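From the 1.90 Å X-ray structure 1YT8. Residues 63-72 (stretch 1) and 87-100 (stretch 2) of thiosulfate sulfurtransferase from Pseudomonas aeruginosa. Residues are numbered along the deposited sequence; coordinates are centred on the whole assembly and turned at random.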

ATOM      1  N   ASP A  63     -21.918  -7.251   2.387  1.00 18.75           N
ATOM      2  CA  ASP A  63     -22.604  -6.971   3.645  1.00 19.09           C
ATOM      3  C   ASP A  63     -21.641  -6.727   4.812  1.00 17.71           C
ATOM      4  O   ASP A  63     -22.005  -6.886   5.976  1.00 17.04           O
ATOM      5  CB  ASP A  63     -23.605  -8.093   3.977  1.00 22.01           C
ATOM      6  CG  ASP A  63     -22.930  -9.390   4.388  1.00 26.26           C
ATOM      7  OD1 ASP A  63     -21.829  -9.684   3.880  1.00 27.25           O
ATOM      8  OD2 ASP A  63     -23.519 -10.124   5.214  1.00 28.84           O
ATOM      9  N   THR A  64     -20.409  -6.337   4.493  1.00 17.75           N
ATOM     10  CA  THR A  64     -19.411  -6.032   5.521  1.00 17.36           C
ATOM     11  C   THR A  64     -19.835  -4.730   6.198  1.00 14.75           C
ATOM     12  O   THR A  64     -20.279  -3.798   5.528  1.00 16.39           O
ATOM     13  CB  THR A  64     -18.008  -5.769   4.915  1.00 18.00           C
ATOM     14  OG1 THR A  64     -17.542  -6.932   4.227  1.00 19.56           O
ATOM     15  CG2 THR A  64     -17.013  -5.395   6.012  1.00 17.05           C
ATOM     16  N   PRO A  65     -19.725  -4.654   7.532  1.00 16.29           N
ATOM     17  CA  PRO A  65     -20.113  -3.407   8.201  1.00 14.99           C
ATOM     18  C   PRO A  65     -19.104  -2.321   7.814  1.00 15.50           C
ATOM     19  O   PRO A  65     -17.962  -2.334   8.275  1.00 15.27           O
ATOM     20  CB  PRO A  65     -20.024  -3.767   9.681  1.00 15.87           C
ATOM     21  CG  PRO A  65     -20.354  -5.236   9.688  1.00 16.73           C
ATOM     22  CD  PRO A  65     -19.552  -5.740   8.514  1.00 14.29           C
ATOM     23  N   ILE A  66     -19.523  -1.397   6.958  1.00 14.21           N
ATOM     24  CA  ILE A  66     -18.644  -0.319   6.515  1.00 13.04           C
ATOM     25  C   ILE A  66     -19.012   0.992   7.194  1.00 14.21           C
ATOM     26  O   ILE A  66     -20.179   1.378   7.225  1.00 11.52           O
ATOM     27  CB  ILE A  66     -18.750  -0.092   4.992  1.00 14.25           C
ATOM     28  CG1 ILE A  66     -18.366  -1.361   4.240  1.00 11.44           C
ATOM     29  CG2 ILE A  66     -17.848   1.074   4.570  1.00 14.43           C
ATOM     30  CD1 ILE A  66     -18.674  -1.285   2.757  1.00 15.00           C
ATOM     31  N   THR A  67     -18.007   1.671   7.738  1.00 13.77           N
ATOM     32  CA  THR A  67     -18.215   2.958   8.392  1.00 13.65           C
ATOM     33  C   THR A  67     -17.261   3.964   7.746  1.00 14.41           C
ATOM     34  O   THR A  67     -16.041   3.838   7.863  1.00 13.59           O
ATOM     35  CB  THR A  67     -17.927   2.880   9.913  1.00 12.98           C
ATOM     36  OG1 THR A  67     -18.799   1.916  10.524  1.00 14.36           O
ATOM     37  CG2 THR A  67     -18.156   4.239  10.570  1.00 12.68           C
ATOM     38  N   VAL A  68     -17.821   4.952   7.053  1.00 15.95           N
ATOM     39  CA  VAL A  68     -17.013   5.972   6.388  1.00 15.69           C
ATOM     40  C   VAL A  68     -16.947   7.255   7.214  1.00 13.58           C
ATOM     41  O   VAL A  68     -17.825   7.524   8.034  1.00 14.95           O
ATOM     42  CB  VAL A  68     -17.580   6.319   4.983  1.00 17.35           C
ATOM     43  CG1 VAL A  68     -17.543   5.093   4.083  1.00 17.64           C
ATOM     44  CG2 VAL A  68     -19.005   6.832   5.106  1.00 17.68           C
ATOM     45  N   TYR A  69     -15.904   8.050   6.999  1.00 13.05           N
ATOM     46  CA  TYR A  69     -15.771   9.301   7.735  1.00 13.25           C
ATOM     47  C   TYR A  69     -14.818  10.273   7.055  1.00 13.73           C
ATOM     48  O   TYR A  69     -14.030   9.895   6.188  1.00 11.84           O
ATOM     49  CB  TYR A  69     -15.270   9.030   9.163  1.00 13.55           C
ATOM     50  CG  TYR A  69     -13.768   8.783   9.272  1.00 14.65           C
ATOM     51  CD1 TYR A  69     -12.875   9.844   9.459  1.00 15.71           C
ATOM     52  CD2 TYR A  69     -13.239   7.497   9.144  1.00 16.25           C
ATOM     53  CE1 TYR A  69     -11.491   9.632   9.511  1.00 14.12           C
ATOM     54  CE2 TYR A  69     -11.852   7.272   9.190  1.00 13.51           C
ATOM     55  CZ  TYR A  69     -10.988   8.344   9.372  1.00 14.18           C
ATOM     56  OH  TYR A  69      -9.622   8.136   9.395  1.00 12.31           O
ATOM     57  N   ASP A  70     -14.921  11.534   7.454  1.00 15.42           N
ATOM     58  CA  ASP A  70     -14.045  12.598   6.983  1.00 16.87           C
ATOM     59  C   ASP A  70     -13.997  13.562   8.156  1.00 17.41           C
ATOM     60  O   ASP A  70     -14.359  13.185   9.269  1.00 16.55           O
ATOM     61  CB  ASP A  70     -14.580  13.294   5.721  1.00 16.40           C
ATOM     62  CG  ASP A  70     -15.985  13.857   5.888  1.00 19.71           C
ATOM     63  OD1 ASP A  70     -16.429  14.106   7.029  1.00 17.47           O
ATOM     64  OD2 ASP A  70     -16.642  14.067   4.848  1.00 21.57           O
ATOM     65  N   ASP A  71     -13.546  14.788   7.938  1.00 18.62           N
ATOM     66  CA  ASP A  71     -13.502  15.725   9.047  1.00 20.51           C
ATOM     67  C   ASP A  71     -14.417  16.918   8.797  1.00 21.04           C
ATOM     68  O   ASP A  71     -14.053  18.056   9.079  1.00 21.41           O
ATOM     69  CB  ASP A  71     -12.064  16.183   9.308  1.00 23.38           C
ATOM     70  CG  ASP A  71     -11.915  16.904  10.646  1.00 26.74           C
ATOM     71  OD1 ASP A  71     -12.608  16.524  11.612  1.00 30.18           O
ATOM     72  OD2 ASP A  71     -11.096  17.838  10.734  1.00 29.64           O
ATOM     73  N   GLY A  72     -15.602  16.641   8.256  1.00 21.43           N
ATOM     74  CA  GLY A  72     -16.577  17.689   7.997  1.00 22.18           C
ATOM     75  C   GLY A  72     -16.655  18.237   6.583  1.00 22.75           C
ATOM     76  O   GLY A  72     -17.466  19.127   6.312  1.00 22.42           O
TER
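Stretch 2 (87-100) GYSDVALLDGGLSG

Stretch 2 runs alongside stretch 1 as a parallel neighbour. The strand containing Val-91 to Leu-94 pairs with the strand containing Ile-66 to Tyr-69, their axes approaching to 4.5 Å and crossing at -38°, so the two chains share an N-to-C direction with a marked twist. Ile-66 pairs with Val-91, Thr-67 with Ala-92 and Val-68 with Leu-93, at CA–CA separations of 4.8, 4.7 and 5.1 Å.

The hydrogen bonds follow the parallel pattern, in which Ile-66 and Val-68 of stretch 1 each use both N and O. Ile-66 N donates to Asp-90 O (2.9 Å) and Ile-66 O accepts from Ala-92 N (2.8 Å); Val-68 N donates to Ala-92 O (2.9 Å) and Val-68 O accepts from Leu-94 N (3.0 Å). Thr-67 turns its N and O away from this edge, but its CA lies 3.3 Å from Ala-92 O in a CA-H...O contact.

Before the strand, Gly-87 leaves the preceding helix with positive phi in a Schellman motif, and Tyr-88 to Asp-90 lead into the pairing. Here water completes the junction: one molecule donates to both Asp-63 O (2.8 Å) and Asp-90 OD2 (2.7 Å), while another donates to Thr-64 O (2.8 Å) and accepts from Asp-90 N (2.8 Å). The t chi1 of Asp-90 places OD2 at the first water and 3.5 Å from Pro-65 CG; its OD1 is bonded elsewhere in the structure.

Side chains alternate between the faces of the sheet. On the face of Ile-66 and Val-68, the m, t conformer of Ile-66 extends CD1 back to Tyr-88, reaching CD1 of that ring at 3.5 Å. Tyr-88, with chi1 m, meets this methyl obliquely. Val-68 is also m, and its CG2 lies 3.6 Å from CD2 of Leu-93, itself an m, t rotamer. Thr-67 and Ala-92 occupy the other face. The m rotamer of Thr-67 brings CG2 to 3.8 Å from Leu-94 CB, while OG1 finds its hydrogen bond elsewhere in the structure.

Beyond the paired residues, a type II turn from Leu-94 to Gly-97, closed by Gly-97 N to Leu-94 O (2.9 Å), redirects the chain into a helix. Leu-94 and Leu-98 both adopt t, p conformations and point toward stretch 1, meeting Tyr-69: the CB atoms of Leu-94 and Tyr-69 are 3.7 Å apart, and Leu-98 CD1 is 4.2 Å from Tyr-69 CE1. Tyr-69 has chi1 p and chi2 near 90°, and its ring receives Leu-94 CD2 and Leu-98 N obliquely.

Leu-98 N also donates to Asp-70 O (3.0 Å). The close backbone approach leaves no room at Gly-97, where an ideal CB would lie 2.7 Å from Asp-70 O; positive phi independently favours glycine. Asp-70, with chi1 p, instead holds its own loop, its OD1 accepting from Gly-72 N at 2.9 Å. The t rotamer of Asp-71 carries OD1 to Ser-99, whose OG, on an m side chain, donates to it at 3.2 Å.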

ATOM      1  N   GLY A  87     -24.160  -1.559  -4.163  1.00 19.81           N
ATOM      2  CA  GLY A  87     -24.604  -2.826  -3.614  1.00 18.34           C
ATOM      3  C   GLY A  87     -24.229  -3.149  -2.177  1.00 18.35           C
ATOM      4  O   GLY A  87     -24.552  -4.232  -1.694  1.00 21.53           O
ATOM      5  N   TYR A  88     -23.545  -2.242  -1.487  1.00 17.70           N
ATOM      6  CA  TYR A  88     -23.169  -2.499  -0.097  1.00 18.73           C
ATOM      7  C   TYR A  88     -24.369  -2.260   0.818  1.00 18.52           C
ATOM      8  O   TYR A  88     -24.925  -1.165   0.867  1.00 20.38           O
ATOM      9  CB  TYR A  88     -21.965  -1.634   0.281  1.00 19.24           C
ATOM     10  CG  TYR A  88     -20.705  -2.125  -0.397  1.00 18.89           C
ATOM     11  CD1 TYR A  88     -19.974  -3.189   0.135  1.00 17.53           C
ATOM     12  CD2 TYR A  88     -20.281  -1.577  -1.609  1.00 19.07           C
ATOM     13  CE1 TYR A  88     -18.856  -3.703  -0.522  1.00 17.69           C
ATOM     14  CE2 TYR A  88     -19.162  -2.084  -2.279  1.00 19.01           C
ATOM     15  CZ  TYR A  88     -18.456  -3.145  -1.729  1.00 19.29           C
ATOM     16  OH  TYR A  88     -17.361  -3.654  -2.391  1.00 17.85           O
ATOM     17  N   SER A  89     -24.752  -3.308   1.540  1.00 19.28           N
ATOM     18  CA  SER A  89     -25.927  -3.294   2.409  1.00 20.11           C
ATOM     19  C   SER A  89     -25.807  -2.845   3.860  1.00 19.22           C
ATOM     20  O   SER A  89     -26.826  -2.705   4.537  1.00 21.12           O
ATOM     21  CB  SER A  89     -26.559  -4.687   2.397  1.00 22.33           C
ATOM     22  OG  SER A  89     -25.637  -5.651   2.879  1.00 23.64           O
ATOM     23  N   ASP A  90     -24.591  -2.634   4.352  1.00 18.00           N
ATOM     24  CA  ASP A  90     -24.416  -2.217   5.745  1.00 17.90           C
ATOM     25  C   ASP A  90     -23.432  -1.059   5.817  1.00 17.09           C
ATOM     26  O   ASP A  90     -22.291  -1.219   6.250  1.00 15.58           O
ATOM     27  CB  ASP A  90     -23.906  -3.400   6.584  1.00 18.72           C
ATOM     28  CG  ASP A  90     -23.911  -3.114   8.084  1.00 21.65           C
ATOM     29  OD1 ASP A  90     -24.334  -2.016   8.505  1.00 20.12           O
ATOM     30  OD2 ASP A  90     -23.485  -4.003   8.852  1.00 22.52           O
ATOM     31  N   VAL A  91     -23.891   0.112   5.391  1.00 16.23           N
ATOM     32  CA  VAL A  91     -23.054   1.301   5.380  1.00 16.94           C
ATOM     33  C   VAL A  91     -23.498   2.306   6.433  1.00 16.48           C
ATOM     34  O   VAL A  91     -24.693   2.506   6.654  1.00 17.55           O
ATOM     35  CB  VAL A  91     -23.099   1.983   3.997  1.00 16.65           C
ATOM     36  CG1 VAL A  91     -22.109   3.130   3.952  1.00 17.61           C
ATOM     37  CG2 VAL A  91     -22.791   0.971   2.909  1.00 17.58           C
ATOM     38  N   ALA A  92     -22.529   2.937   7.082  1.00 15.77           N
ATOM     39  CA  ALA A  92     -22.826   3.930   8.102  1.00 16.24           C
ATOM     40  C   ALA A  92     -21.799   5.051   8.109  1.00 16.96           C
ATOM     41  O   ALA A  92     -20.704   4.914   7.559  1.00 14.89           O
ATOM     42  CB  ALA A  92     -22.873   3.269   9.472  1.00 17.32           C
ATOM     43  N   LEU A  93     -22.170   6.164   8.729  1.00 16.74           N
ATOM     44  CA  LEU A  93     -21.288   7.316   8.862  1.00 18.30           C
ATOM     45  C   LEU A  93     -20.791   7.278  10.300  1.00 17.92           C
ATOM     46  O   LEU A  93     -21.545   6.910  11.198  1.00 18.58           O
ATOM     47  CB  LEU A  93     -22.063   8.616   8.645  1.00 20.35           C
ATOM     48  CG  LEU A  93     -22.787   8.819   7.313  1.00 21.62           C
ATOM     49  CD1 LEU A  93     -23.652  10.077   7.388  1.00 21.08           C
ATOM     50  CD2 LEU A  93     -21.772   8.929   6.192  1.00 19.73           C
ATOM     51  N   LEU A  94     -19.530   7.638  10.516  1.00 16.02           N
ATOM     52  CA  LEU A  94     -18.972   7.663  11.865  1.00 16.17           C
ATOM     53  C   LEU A  94     -19.513   8.908  12.559  1.00 18.87           C
ATOM     54  O   LEU A  94     -19.368  10.019  12.051  1.00 18.02           O
ATOM     55  CB  LEU A  94     -17.445   7.737  11.818  1.00 17.29           C
ATOM     56  CG  LEU A  94     -16.735   7.880  13.170  1.00 17.57           C
ATOM     57  CD1 LEU A  94     -16.942   6.620  13.998  1.00 16.69           C
ATOM     58  CD2 LEU A  94     -15.253   8.125  12.946  1.00 16.06           C
ATOM     59  N   ASP A  95     -20.134   8.720  13.717  1.00 18.38           N
ATOM     60  CA  ASP A  95     -20.707   9.831  14.466  1.00 19.45           C
ATOM     61  C   ASP A  95     -19.677  10.920  14.764  1.00 18.95           C
ATOM     62  O   ASP A  95     -18.681  10.681  15.447  1.00 20.28           O
ATOM     63  CB  ASP A  95     -21.315   9.310  15.770  1.00 22.11           C
ATOM     64  CG  ASP A  95     -22.022  10.392  16.557  1.00 24.59           C
ATOM     65  OD1 ASP A  95     -22.921  11.046  15.994  1.00 25.84           O
ATOM     66  OD2 ASP A  95     -21.682  10.583  17.742  1.00 27.72           O
ATOM     67  N   GLY A  96     -19.925  12.118  14.240  1.00 18.86           N
ATOM     68  CA  GLY A  96     -19.020  13.234  14.463  1.00 18.95           C
ATOM     69  C   GLY A  96     -17.767  13.219  13.606  1.00 18.16           C
ATOM     70  O   GLY A  96     -16.925  14.113  13.713  1.00 17.49           O
ATOM     71  N   GLY A  97     -17.636  12.208  12.753  1.00 19.81           N
ATOM     72  CA  GLY A  97     -16.462  12.117  11.903  1.00 19.18           C
ATOM     73  C   GLY A  97     -15.186  11.996  12.717  1.00 19.45           C
ATOM     74  O   GLY A  97     -15.201  11.459  13.826  1.00 17.53           O
ATOM     75  N   LEU A  98     -14.081  12.501  12.173  1.00 17.67           N
ATOM     76  CA  LEU A  98     -12.795  12.443  12.859  1.00 18.01           C
ATOM     77  C   LEU A  98     -12.867  13.081  14.246  1.00 18.81           C
ATOM     78  O   LEU A  98     -12.348  12.531  15.220  1.00 17.34           O
ATOM     79  CB  LEU A  98     -11.717  13.147  12.028  1.00 18.54           C
ATOM     80  CG  LEU A  98     -10.308  13.171  12.632  1.00 18.63           C
ATOM     81  CD1 LEU A  98      -9.719  11.763  12.615  1.00 17.84           C
ATOM     82  CD2 LEU A  98      -9.423  14.126  11.842  1.00 17.85           C
ATOM     83  N   SER A  99     -13.513  14.241  14.335  1.00 18.97           N
ATOM     84  CA  SER A  99     -13.637  14.938  15.610  1.00 19.08           C
ATOM     85  C   SER A  99     -14.430  14.109  16.609  1.00 18.38           C
ATOM     86  O   SER A  99     -14.184  14.169  17.815  1.00 21.18           O
ATOM     87  CB  SER A  99     -14.303  16.302  15.406  1.00 21.55           C
ATOM     88  OG  SER A  99     -13.448  17.165  14.673  1.00 22.61           O
ATOM     89  N   GLY A 100     -15.383  13.334  16.101  1.00 18.36           N
ATOM     90  CA  GLY A 100     -16.187  12.489  16.965  1.00 17.55           C
ATOM     91  C   GLY A 100     -15.309  11.435  17.616  1.00 19.48           C
ATOM     92  O   GLY A 100     -15.451  11.139  18.801  1.00 19.03           O
TER
HETATM   93  O   HOH W   1     -23.681  -6.588   8.169  1.00 24.35           O
HETATM   94  O   HOH W   2     -21.974  -3.051   3.486  1.00 16.36           O